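Local coordinates for protein beta-mannosidase (Trichoderma harzianum, PDB 4CVU) that probably hydrolyses beta-mannosidic linkages as a family 2 glycoside hydrolase, releasing mannose from the non-reducing ends of glycans and mannan-derived oligosaccharides, at residues I233-K238 and W252-S257; Y324-S329 and R344-R349; T736-I741 and F843-H848; V740-F745 and L822-T827. One frame throughout, in Å; residues are numbered along the deposited sequence. Where two conformers were deposited one is given.

Contact 1: I233-K238 and W252-S257; sequences IDIFRK and WVVNAS. With NAG (2-acetamido-2-deoxy-beta-D-glucopyranose), chain E.
Arg-237 lies over one face of the Trp-252 indole. Its CD stands 4.0 Å from the centroid of the six-membered ring of Trp-252 and almost exactly on the ring normal, while NE comes down nearer the rim, 3.3 Å from Trp-252 CZ2. The guanidinium plane is tilted 33° to the indole, and the bend of the arginine at chi2 (-81°) turns CD toward the ring; NH1 then continues to the carbonyl of Ala-250. Ile-235 meets the same indole at about a right angle, its CG2 3.6 Å from Trp-252 CE3. An alanine in place of Trp-252 would probably leave the Arg-237 side chain without its flat support and open a gap beside Ile-235 CG2. The two strands, 227-237 and 252-261, are antiparallel neighbours in the immunoglobulin-like beta-sandwich domain of this family 2 enzyme, joined here by four backbone hydrogen bonds in the hydrogen-bonded pairs Asp-234 with Asn-255 and Phe-236 with Val-253. On the face bearing Ile-233, Ile-235, Val-254 and Ala-256, Ile-233 CD1 rests on Ala-256 CB and the Ile-235 and Val-254 side chains run side by side. On the other face Val-253 lies beside Phe-236, its CB 4.0 Å from the centroid of the Phe-236 ring, and Asn-255 CB sits at the edge of that ring. Asn-255 ND2 carries the N-linked sugar through a 1.5 Å bond to C1 of the NAG. One water bridges Asn-255 ND2 and Asp-234 OD2, whose carboxylate is also held by His-530, Ser-531 and Asn-476.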
# COMPACT_ATOMS: atom_id res chain seq x y z
N ILE A 233 36.47 8.05 -30.50
CA ILE A 233 37.02 7.08 -31.46
C ILE A 233 36.02 6.99 -32.60
O ILE A 233 34.79 6.76 -32.36
CB ILE A 233 37.20 5.68 -30.86
CG1 ILE A 233 38.03 5.70 -29.56
CG2 ILE A 233 37.84 4.76 -31.88
CD1 ILE A 233 39.44 6.21 -29.72
N ASP A 234 36.52 7.20 -33.81
CA ASP A 234 35.67 7.18 -35.01
C ASP A 234 36.31 6.18 -35.96
O ASP A 234 37.40 6.42 -36.49
CB ASP A 234 35.59 8.57 -35.64
CG ASP A 234 34.45 8.71 -36.64
OD1 ASP A 234 33.50 7.86 -36.68
OD2 ASP A 234 34.48 9.68 -37.41
N ILE A 235 35.67 5.02 -36.09
CA ILE A 235 36.09 4.00 -37.01
C ILE A 235 35.13 4.02 -38.19
O ILE A 235 33.92 3.81 -38.03
CB ILE A 235 36.11 2.62 -36.37
CG1 ILE A 235 37.09 2.62 -35.19
CG2 ILE A 235 36.55 1.61 -37.40
CD1 ILE A 235 37.11 1.34 -34.41
N PHE A 236 35.67 4.33 -39.36
CA PHE A 236 34.88 4.47 -40.58
C PHE A 236 35.66 3.92 -41.78
O PHE A 236 36.84 3.61 -41.66
CB PHE A 236 34.49 5.94 -40.81
CG PHE A 236 35.65 6.89 -40.80
CD1 PHE A 236 36.23 7.30 -39.60
CD2 PHE A 236 36.17 7.38 -41.99
CE1 PHE A 236 37.29 8.17 -39.59
CE2 PHE A 236 37.24 8.24 -41.99
CZ PHE A 236 37.81 8.63 -40.79
N ARG A 237 34.97 3.78 -42.91
CA ARG A 237 35.62 3.38 -44.15
C ARG A 237 36.26 4.62 -44.76
O ARG A 237 35.72 5.73 -44.68
CB ARG A 237 34.61 2.77 -45.13
CG ARG A 237 33.98 1.44 -44.70
CD ARG A 237 34.90 0.27 -44.97
NE ARG A 237 34.32 -1.02 -44.59
CZ ARG A 237 34.86 -2.21 -44.87
NH1 ARG A 237 35.99 -2.30 -45.56
NH2 ARG A 237 34.26 -3.33 -44.48
N LYS A 238 37.40 4.43 -45.39
CA LYS A 238 38.08 5.55 -45.98
C LYS A 238 37.17 6.21 -47.03
O LYS A 238 36.53 5.53 -47.84
CB LYS A 238 39.41 5.10 -46.59
CG LYS A 238 40.34 6.26 -46.87
CD LYS A 238 41.80 5.84 -46.84
CE LYS A 238 42.70 7.05 -47.10
NZ LYS A 238 42.39 8.16 -46.14
N TRP A 252 39.90 0.57 -43.40
CA TRP A 252 39.34 1.20 -42.19
C TRP A 252 40.25 2.34 -41.75
O TRP A 252 41.46 2.21 -41.81
CB TRP A 252 39.20 0.18 -41.06
CG TRP A 252 38.11 -0.80 -41.28
CD1 TRP A 252 38.24 -2.11 -41.66
CD2 TRP A 252 36.71 -0.57 -41.14
NE1 TRP A 252 36.99 -2.70 -41.76
CE2 TRP A 252 36.04 -1.77 -41.45
CE3 TRP A 252 35.95 0.55 -40.77
CZ2 TRP A 252 34.65 -1.88 -41.41
CZ3 TRP A 252 34.57 0.43 -40.74
CH2 TRP A 252 33.93 -0.77 -41.05
N VAL A 253 39.67 3.47 -41.35
CA VAL A 253 40.43 4.51 -40.69
C VAL A 253 39.97 4.54 -39.24
O VAL A 253 38.75 4.59 -38.98
CB VAL A 253 40.22 5.90 -41.31
CG1 VAL A 253 41.07 6.94 -40.59
CG2 VAL A 253 40.54 5.88 -42.80
N VAL A 254 40.92 4.43 -38.32
CA VAL A 254 40.68 4.59 -36.90
C VAL A 254 41.20 5.96 -36.47
O VAL A 254 42.39 6.21 -36.52
CB VAL A 254 41.41 3.51 -36.10
CG1 VAL A 254 41.19 3.69 -34.60
CG2 VAL A 254 40.97 2.12 -36.56
N ASN A 255 40.29 6.85 -36.08
CA ASN A 255 40.64 8.18 -35.63
C ASN A 255 40.42 8.31 -34.13
O ASN A 255 39.37 7.94 -33.64
CB ASN A 255 39.78 9.20 -36.38
CG ASN A 255 40.27 10.63 -36.20
OD1 ASN A 255 41.42 10.89 -35.84
ND2 ASN A 255 39.37 11.57 -36.48
N ALA A 256 41.39 8.83 -33.41
CA ALA A 256 41.33 8.91 -31.96
C ALA A 256 41.61 10.32 -31.53
O ALA A 256 42.68 10.82 -31.76
CB ALA A 256 42.33 7.96 -31.34
N SER A 257 40.65 10.95 -30.87
CA SER A 257 40.78 12.31 -30.39
C SER A 257 40.50 12.33 -28.88
O SER A 257 39.41 11.91 -28.41
CB SER A 257 39.81 13.22 -31.15
OG SER A 257 40.01 14.58 -30.81
C1 NAG E . 39.59 13.00 -36.35
C2 NAG E . 39.63 13.75 -37.68
C3 NAG E . 39.85 15.22 -37.43
C4 NAG E . 38.75 15.77 -36.50
C5 NAG E . 38.68 14.90 -35.24
C6 NAG E . 37.52 15.21 -34.30
C7 NAG E . 40.43 12.46 -39.60
C8 NAG E . 41.62 11.92 -40.35
N2 NAG E . 40.68 13.17 -38.52
O3 NAG E . 39.81 15.88 -38.67
O4 NAG E . 39.04 17.10 -36.12
O5 NAG E . 38.55 13.54 -35.58
O6 NAG E . 37.73 14.45 -33.12
O7 NAG E . 39.30 12.22 -40.03
O HOH W 1 36.39 11.60 -36.98

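Contact 2: Y324-S329 and R344-R349; sequences YNITVS and RRVGFR
Tyr-324 and Val-346 exchange a pair of backbone hydrogen bonds, each 2.8 Å: Tyr-324 N to Val-346 O and Val-346 N to Tyr-324 O. Two residues further along, Ile-326 and Arg-344 repeat the pattern, with Ile-326 N 3.0 Å from Arg-344 O. These are the hydrogen-bonded pairs of the beta hairpin formed by strands 324-332 and 340-346 in the Ig-like beta-sandwich domain, strand 340-346 being outermost in its sheet within the chain. Between them lies the non-hydrogen-bonded pair Asn-325 and Arg-345, where the amide oxygen leans over the aliphatic part of the arginine, Asn-325 OD1 being 3.5 Å from Arg-345 CG. The arginine chain bends at chi3 (68°), which sets NE; the guanidinium leads away from the hairpin, and its NH2 is hydrogen-bonded to Glu-438 OE1.

On the face that carries Tyr-324, Ile-326 and Val-346, apolar groups take over. Ile-326 CG2 projects between its own backbone N and carbonyl carbon, and there it packs against Val-346 CG1 at 3.6 Å and also meets Arg-344 O. Both side chains belong to a wider apolar layer, in which Ile-326 touches Val-254 and Val-346 touches Ile-233 and Ile-235. Farther out along 344-349, Phe-348 brings its side chain across that of Tyr-324 at about a right angle. Their ring planes are 82° apart and the centroids 5.5 Å. The tyrosine OH is hydrogen-bonded to the backbone N of Lys-311, and Tyr-324 CD2 lies in the plane of the Phe-348 ring at its edge, 3.6 Å from Phe-348 CD1.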
# COMPACT_ATOMS: atom_id res chain seq x y z
N TYR A 324 36.47 -5.06 -30.15
CA TYR A 324 37.88 -4.98 -29.88
C TYR A 324 38.15 -3.93 -28.82
O TYR A 324 37.47 -2.92 -28.78
CB TYR A 324 38.65 -4.61 -31.17
CG TYR A 324 38.62 -5.64 -32.28
CD1 TYR A 324 39.54 -6.69 -32.30
CD2 TYR A 324 37.73 -5.54 -33.35
CE1 TYR A 324 39.54 -7.63 -33.32
CE2 TYR A 324 37.72 -6.47 -34.36
CZ TYR A 324 38.63 -7.51 -34.35
OH TYR A 324 38.62 -8.44 -35.36
N ASN A 325 39.17 -4.15 -27.99
CA ASN A 325 39.68 -3.10 -27.12
C ASN A 325 40.79 -2.30 -27.83
O ASN A 325 41.70 -2.88 -28.41
CB ASN A 325 40.18 -3.68 -25.80
CG ASN A 325 39.04 -4.22 -24.92
OD1 ASN A 325 37.86 -3.92 -25.15
ND2 ASN A 325 39.38 -5.00 -23.89
N ILE A 326 40.68 -0.98 -27.80
CA ILE A 326 41.67 -0.08 -28.34
C ILE A 326 42.16 0.76 -27.18
O ILE A 326 41.39 1.51 -26.58
CB ILE A 326 41.14 0.79 -29.51
CG1 ILE A 326 42.20 1.82 -29.96
CG2 ILE A 326 39.87 1.54 -29.15
CD1 ILE A 326 41.88 2.51 -31.28
N THR A 327 43.45 0.59 -26.86
CA THR A 327 44.13 1.42 -25.87
C THR A 327 45.01 2.42 -26.62
O THR A 327 45.82 2.04 -27.48
CB THR A 327 44.97 0.56 -24.90
OG1 THR A 327 44.13 -0.41 -24.27
CG2 THR A 327 45.63 1.41 -23.84
N VAL A 328 44.84 3.70 -26.29
CA VAL A 328 45.55 4.80 -26.95
C VAL A 328 46.46 5.48 -25.95
O VAL A 328 45.98 5.97 -24.94
CB VAL A 328 44.57 5.87 -27.49
CG1 VAL A 328 45.32 7.01 -28.16
CG2 VAL A 328 43.57 5.26 -28.46
N SER A 329 47.76 5.53 -26.24
CA SER A 329 48.74 6.17 -25.35
C SER A 329 49.33 7.43 -26.00
O SER A 329 49.67 7.43 -27.19
CB SER A 329 49.87 5.19 -24.99
OG SER A 329 49.36 3.98 -24.46
N ARG A 344 38.92 2.27 -24.82
CA ARG A 344 37.53 2.08 -25.16
C ARG A 344 37.32 0.70 -25.80
O ARG A 344 38.25 0.10 -26.33
CB ARG A 344 37.08 3.19 -26.12
CG ARG A 344 37.03 4.59 -25.50
CD ARG A 344 36.09 4.68 -24.32
NE ARG A 344 35.89 6.04 -23.84
CZ ARG A 344 36.61 6.64 -22.89
NH1 ARG A 344 37.60 6.02 -22.29
NH2 ARG A 344 36.33 7.87 -22.53
N ARG A 345 36.08 0.21 -25.78
CA ARG A 345 35.73 -0.99 -26.53
C ARG A 345 34.98 -0.58 -27.80
O ARG A 345 34.03 0.20 -27.74
CB ARG A 345 34.93 -1.97 -25.68
CG ARG A 345 34.64 -3.28 -26.40
CD ARG A 345 34.05 -4.36 -25.51
NE ARG A 345 32.70 -4.03 -25.08
CZ ARG A 345 31.90 -4.79 -24.35
NH1 ARG A 345 32.28 -6.00 -23.96
NH2 ARG A 345 30.68 -4.35 -24.03
N VAL A 346 35.41 -1.08 -28.94
CA VAL A 346 34.91 -0.63 -30.24
C VAL A 346 34.52 -1.77 -31.18
O VAL A 346 34.84 -2.91 -30.94
CB VAL A 346 35.97 0.28 -30.94
CG1 VAL A 346 36.35 1.44 -30.03
CG2 VAL A 346 37.22 -0.50 -31.32
N GLY A 347 33.86 -1.43 -32.28
CA GLY A 347 33.54 -2.38 -33.34
C GLY A 347 33.86 -1.81 -34.71
O GLY A 347 33.87 -0.58 -34.90
N PHE A 348 34.14 -2.70 -35.65
CA PHE A 348 34.32 -2.35 -37.04
C PHE A 348 33.05 -2.68 -37.78
O PHE A 348 32.75 -3.84 -38.00
CB PHE A 348 35.52 -3.11 -37.64
CG PHE A 348 36.83 -2.64 -37.13
CD1 PHE A 348 37.34 -3.14 -35.94
CD2 PHE A 348 37.57 -1.69 -37.84
CE1 PHE A 348 38.58 -2.69 -35.47
CE2 PHE A 348 38.79 -1.24 -37.37
CZ PHE A 348 39.29 -1.74 -36.19
N ARG A 349 32.30 -1.63 -38.10
CA ARG A 349 31.12 -1.74 -38.94
C ARG A 349 30.69 -0.40 -39.47
O ARG A 349 31.08 0.64 -38.95
CB ARG A 349 29.94 -2.43 -38.21
CG ARG A 349 29.68 -1.97 -36.79
CD ARG A 349 28.80 -0.73 -36.71
NE ARG A 349 29.60 0.47 -36.74
CZ ARG A 349 29.26 1.62 -36.15
NH1 ARG A 349 28.14 1.72 -35.46
NH2 ARG A 349 30.07 2.66 -36.25

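Contact 3: T736-I741 and F843-H848; sequences TYEHVI and FTHHNH. With CD (cadmium ion), chain Y.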
# COMPACT_ATOMS: atom_id res chain seq x y z
N THR A 736 5.34 -12.15 -33.71
CA THR A 736 5.14 -11.36 -34.92
C THR A 736 6.46 -10.73 -35.42
O THR A 736 6.50 -10.24 -36.53
CB THR A 736 4.04 -10.28 -34.72
OG1 THR A 736 2.99 -10.80 -33.91
CG2 THR A 736 3.45 -9.83 -36.06
N TYR A 737 7.51 -10.73 -34.59
CA TYR A 737 8.84 -10.32 -34.99
C TYR A 737 9.77 -11.53 -35.35
O TYR A 737 10.98 -11.39 -35.50
CB TYR A 737 9.50 -9.44 -33.90
CG TYR A 737 9.05 -7.96 -33.85
CD1 TYR A 737 8.48 -7.32 -34.94
CD2 TYR A 737 9.29 -7.19 -32.73
CE1 TYR A 737 8.14 -5.96 -34.90
CE2 TYR A 737 8.96 -5.84 -32.68
CZ TYR A 737 8.36 -5.23 -33.78
OH TYR A 737 8.01 -3.90 -33.74
N GLU A 738 9.20 -12.72 -35.45
CA GLU A 738 9.99 -13.87 -35.86
C GLU A 738 10.47 -13.69 -37.31
O GLU A 738 9.88 -12.94 -38.10
CB GLU A 738 9.18 -15.17 -35.71
CG GLU A 738 9.04 -15.65 -34.26
CD GLU A 738 8.58 -17.08 -34.16
OE1 GLU A 738 9.27 -17.93 -34.70
OE2 GLU A 738 7.53 -17.36 -33.59
N HIS A 739 11.57 -14.37 -37.65
CA HIS A 739 12.19 -14.22 -38.98
C HIS A 739 11.23 -14.51 -40.12
O HIS A 739 11.20 -13.78 -41.08
CB HIS A 739 13.45 -15.07 -39.10
CG HIS A 739 14.55 -14.64 -38.19
ND1 HIS A 739 15.22 -13.44 -38.33
CD2 HIS A 739 15.10 -15.24 -37.11
CE1 HIS A 739 16.13 -13.32 -37.38
NE2 HIS A 739 16.09 -14.41 -36.63
N VAL A 740 10.45 -15.58 -39.99
CA VAL A 740 9.49 -16.02 -41.01
C VAL A 740 8.13 -16.22 -40.33
O VAL A 740 8.01 -17.01 -39.39
CB VAL A 740 9.97 -17.34 -41.66
CG1 VAL A 740 9.13 -17.71 -42.87
CG2 VAL A 740 11.43 -17.25 -42.07
N ILE A 741 7.12 -15.48 -40.78
CA ILE A 741 5.78 -15.50 -40.19
C ILE A 741 4.73 -15.69 -41.27
O ILE A 741 4.92 -15.29 -42.42
CB ILE A 741 5.49 -14.21 -39.37
CG1 ILE A 741 5.56 -12.95 -40.26
CG2 ILE A 741 6.48 -14.08 -38.21
CD1 ILE A 741 4.99 -11.69 -39.62
N PHE A 843 12.82 -22.71 -39.08
CA PHE A 843 11.98 -21.60 -38.60
C PHE A 843 10.51 -22.04 -38.47
O PHE A 843 9.94 -22.60 -39.41
CB PHE A 843 12.08 -20.43 -39.58
CG PHE A 843 13.47 -19.92 -39.78
CD1 PHE A 843 14.08 -19.16 -38.80
CD2 PHE A 843 14.16 -20.20 -40.94
CE1 PHE A 843 15.37 -18.68 -38.96
CE2 PHE A 843 15.46 -19.73 -41.12
CZ PHE A 843 16.07 -18.97 -40.12
N THR A 844 9.91 -21.81 -37.32
CA THR A 844 8.50 -22.14 -37.11
C THR A 844 7.73 -20.96 -36.47
O THR A 844 8.24 -20.28 -35.60
CB THR A 844 8.35 -23.33 -36.16
OG1 THR A 844 9.07 -23.01 -34.98
CG2 THR A 844 8.96 -24.52 -36.73
N HIS A 845 6.52 -20.76 -36.92
CA HIS A 845 5.66 -19.68 -36.46
C HIS A 845 4.26 -20.24 -36.24
O HIS A 845 3.74 -20.91 -37.10
CB HIS A 845 5.61 -18.59 -37.54
CG HIS A 845 4.79 -17.42 -37.16
ND1 HIS A 845 3.71 -16.99 -37.90
CD2 HIS A 845 4.90 -16.57 -36.12
CE1 HIS A 845 3.20 -15.93 -37.32
NE2 HIS A 845 3.91 -15.65 -36.25
N HIS A 846 3.66 -19.93 -35.10
CA HIS A 846 2.30 -20.30 -34.73
C HIS A 846 1.41 -19.06 -34.75
O HIS A 846 1.82 -17.99 -34.40
CB HIS A 846 2.27 -20.97 -33.37
CG HIS A 846 3.11 -22.20 -33.31
ND1 HIS A 846 4.49 -22.15 -33.17
CD2 HIS A 846 2.80 -23.51 -33.46
CE1 HIS A 846 4.98 -23.37 -33.21
NE2 HIS A 846 3.98 -24.22 -33.39
N ASN A 847 0.19 -19.24 -35.19
CA ASN A 847 -0.75 -18.14 -35.33
C ASN A 847 -2.16 -18.72 -35.41
O ASN A 847 -2.34 -19.96 -35.42
CB ASN A 847 -0.42 -17.33 -36.58
CG ASN A 847 -0.99 -15.93 -36.55
OD1 ASN A 847 -1.79 -15.57 -35.68
ND2 ASN A 847 -0.56 -15.13 -37.50
N HIS A 848 -3.17 -17.85 -35.42
CA HIS A 848 -4.55 -18.27 -35.59
C HIS A 848 -5.40 -17.20 -36.28
O HIS A 848 -5.04 -16.02 -36.29
CB HIS A 848 -5.17 -18.61 -34.23
CG HIS A 848 -5.71 -17.42 -33.51
ND1 HIS A 848 -4.94 -16.36 -33.14
CD2 HIS A 848 -6.97 -17.10 -33.15
CE1 HIS A 848 -5.68 -15.44 -32.56
NE2 HIS A 848 -6.92 -15.87 -32.53
CD CD Y . -3.11 -16.79 -31.42
O HOH W 2 2.02 -13.14 -35.84
O HOH W 3 5.48 -18.67 -33.20
O HOH W 4 11.84 -19.81 -35.62
O HOH W 5 -4.20 -16.36 -28.91
O HOH W 6 -1.52 -19.08 -31.25
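Ile-741 sits over one face of the His-845 imidazole, with CB 3.6 Å from the centroid of the His-845 ring and 15° off its normal. Ile-741 CG2 lies over the NE2-CD2 side of the same face, 3.6 Å from both His-845 NE2 and CD2. Standing anti to the backbone N (chi1 -178°), His-845 CG is brought up to Ile-741 CA. His-845 CB, for its part, nears Val-740 O. A glycine in place of His-845 would probably leave Ile-741 without the flat surface under CB and CG2 and deprive the water beside NE2 of a partner. Close by, Val-740 CG2 meets Phe-843 CG at 4.1 Å, the two side chains crossing at about a right angle. The contact joins strands from the two sheets of a beta-sandwich, the mannosidase Ig/CBM-like domain: strand 740-747 from one and strand 841-849, paired with strand 821-830, from the other. The contact is wetter around Glu-738 and at the rim of the imidazole. Glu-738 OE1 comes within 2.7 Å of Thr-844 O, and a water links Glu-738 OE2 to His-846 N; another water spans Thr-736 OG1 and His-845 NE2. Farther along the strand, His-848 ND1 binds a cadmium ion at 2.5 Å, and two waters lie at 2.8 Å from the ion.

Contact 4: V740-F745 and L822-T827; sequences VIASAF and LVIELT. With CD (cadmium ion), chain Z.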
# COMPACT_ATOMS: atom_id res chain seq x y z
N VAL A 740 10.45 -15.58 -39.99
CA VAL A 740 9.49 -16.02 -41.01
C VAL A 740 8.13 -16.22 -40.33
O VAL A 740 8.01 -17.01 -39.39
CB VAL A 740 9.97 -17.34 -41.66
CG1 VAL A 740 9.13 -17.71 -42.87
CG2 VAL A 740 11.43 -17.25 -42.07
N ILE A 741 7.12 -15.48 -40.78
CA ILE A 741 5.78 -15.50 -40.19
C ILE A 741 4.73 -15.69 -41.27
O ILE A 741 4.92 -15.29 -42.42
CB ILE A 741 5.49 -14.21 -39.37
CG1 ILE A 741 5.56 -12.95 -40.26
CG2 ILE A 741 6.48 -14.08 -38.21
CD1 ILE A 741 4.99 -11.69 -39.62
N ALA A 742 3.64 -16.33 -40.88
CA ALA A 742 2.40 -16.43 -41.66
C ALA A 742 1.37 -15.55 -40.99
O ALA A 742 1.13 -15.68 -39.79
CB ALA A 742 1.90 -17.87 -41.70
N SER A 743 0.76 -14.66 -41.76
CA SER A 743 -0.05 -13.60 -41.20
C SER A 743 -1.43 -13.60 -41.85
O SER A 743 -1.53 -13.72 -43.07
CB SER A 743 0.64 -12.25 -41.42
OG SER A 743 1.87 -12.14 -40.71
N ALA A 744 -2.48 -13.44 -41.03
CA ALA A 744 -3.86 -13.45 -41.50
C ALA A 744 -4.40 -12.05 -41.58
O ALA A 744 -4.44 -11.36 -40.58
CB ALA A 744 -4.75 -14.29 -40.58
N PHE A 745 -4.84 -11.65 -42.76
CA PHE A 745 -5.40 -10.32 -43.02
C PHE A 745 -6.89 -10.47 -43.29
O PHE A 745 -7.28 -11.15 -44.26
CB PHE A 745 -4.74 -9.69 -44.25
CG PHE A 745 -3.33 -9.23 -44.02
CD1 PHE A 745 -2.27 -10.11 -44.13
CD2 PHE A 745 -3.06 -7.92 -43.71
CE1 PHE A 745 -0.96 -9.70 -43.92
CE2 PHE A 745 -1.76 -7.48 -43.50
CZ PHE A 745 -0.70 -8.37 -43.61
N LEU A 822 -9.28 -21.06 -37.07
CA LEU A 822 -8.29 -21.55 -38.00
C LEU A 822 -6.93 -21.49 -37.34
O LEU A 822 -6.49 -20.42 -36.97
CB LEU A 822 -8.27 -20.69 -39.27
CG LEU A 822 -7.08 -20.91 -40.25
CD1 LEU A 822 -7.01 -22.33 -40.77
CD2 LEU A 822 -7.20 -19.96 -41.44
N VAL A 823 -6.27 -22.63 -37.22
CA VAL A 823 -4.97 -22.72 -36.58
C VAL A 823 -3.92 -22.82 -37.67
O VAL A 823 -4.00 -23.68 -38.53
CB VAL A 823 -4.88 -23.91 -35.62
CG1 VAL A 823 -3.52 -23.97 -34.96
CG2 VAL A 823 -5.99 -23.83 -34.59
N ILE A 824 -2.97 -21.88 -37.63
CA ILE A 824 -1.94 -21.70 -38.65
C ILE A 824 -0.56 -22.04 -38.10
O ILE A 824 -0.14 -21.47 -37.12
CB ILE A 824 -1.94 -20.23 -39.08
CG1 ILE A 824 -3.30 -19.85 -39.69
CG2 ILE A 824 -0.82 -19.96 -40.08
CD1 ILE A 824 -3.54 -18.37 -39.75
N GLU A 825 0.14 -22.99 -38.73
CA GLU A 825 1.52 -23.30 -38.38
C GLU A 825 2.41 -23.32 -39.61
O GLU A 825 2.16 -24.09 -40.56
CB GLU A 825 1.67 -24.64 -37.65
CG GLU A 825 0.58 -24.91 -36.64
CD GLU A 825 0.96 -25.95 -35.58
OE1 GLU A 825 2.05 -26.60 -35.67
OE2 GLU A 825 0.15 -26.10 -34.63
N LEU A 826 3.44 -22.49 -39.54
CA LEU A 826 4.44 -22.36 -40.56
C LEU A 826 5.72 -23.07 -40.16
O LEU A 826 6.13 -23.00 -39.00
CB LEU A 826 4.73 -20.89 -40.81
CG LEU A 826 5.86 -20.54 -41.78
CD1 LEU A 826 5.56 -19.21 -42.46
CD2 LEU A 826 7.22 -20.51 -41.10
N THR A 827 6.32 -23.77 -41.13
CA THR A 827 7.68 -24.31 -40.99
C THR A 827 8.47 -23.92 -42.23
O THR A 827 7.93 -23.92 -43.33
CB THR A 827 7.71 -25.84 -40.86
OG1 THR A 827 6.90 -26.23 -39.76
CG2 THR A 827 9.13 -26.33 -40.61
CD CD Z . -0.41 -28.51 -33.90
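Leu-826 CG stands anti to its backbone N (chi1 175°), which directs CG toward segment 740-745. In Ile-824, chi1 of -61° puts CG1 anti to the carbonyl carbon and leaves CG2 anti to the backbone N, where Ile-824 CG2 meets Ala-742 CB at 3.8 Å. The segments belong to the two facing sheets of the Ig-like beta-sandwich, strand 740-747 in one and strand 821-830 in the other; they run antiparallel at 156°, with axes 7.1 Å apart, so side chains rather than backbone bonds fill the space between them. Val-740 meets Leu-826 at about a right angle, Val-740 CG1 lying 3.8 Å from Leu-826 CD2. The other branch, Leu-826 CD1, lies against the backbone, 3.8 Å from Ala-742 N. Both alanines meet the larger side chains: Ala-742 CB is also 4.0 Å from Leu-826 CD1, and Ala-744 CB faces Ile-824 CD1 more loosely at 4.3 Å. Val-757 of strand 752-759 and Val-769 of strand 765-774 add to the same apolar interior around Leu-826. On the outer side of strand 821-830, Glu-825 points away from this interior, and Glu-825 OE2 binds a cadmium ion at 2.6 Å.

In the fold
Along the chain, contact 1 comes first and closes a connection of 13 residues between segments 233-238 and 252-257. Contact 2 follows in series, closing the hairpin of strands 324-332 and 340-346. The two touch, Ile-235 and Trp-252 packing on Phe-348 and Val-254 on Ile-326, so both ends of one sheet of the Ig-like domain meet. Some 400 residues later, segment 736-745 opens contacts 3 and 4 together: contact 4, which reaches strand 821-830, is nested inside contact 3, which reaches strand 841-849. These neighbouring strands both pack against strand 740-747, joining the sheets of a second Ig-like domain, with contact centres about 37 to 45 Å from those in the first.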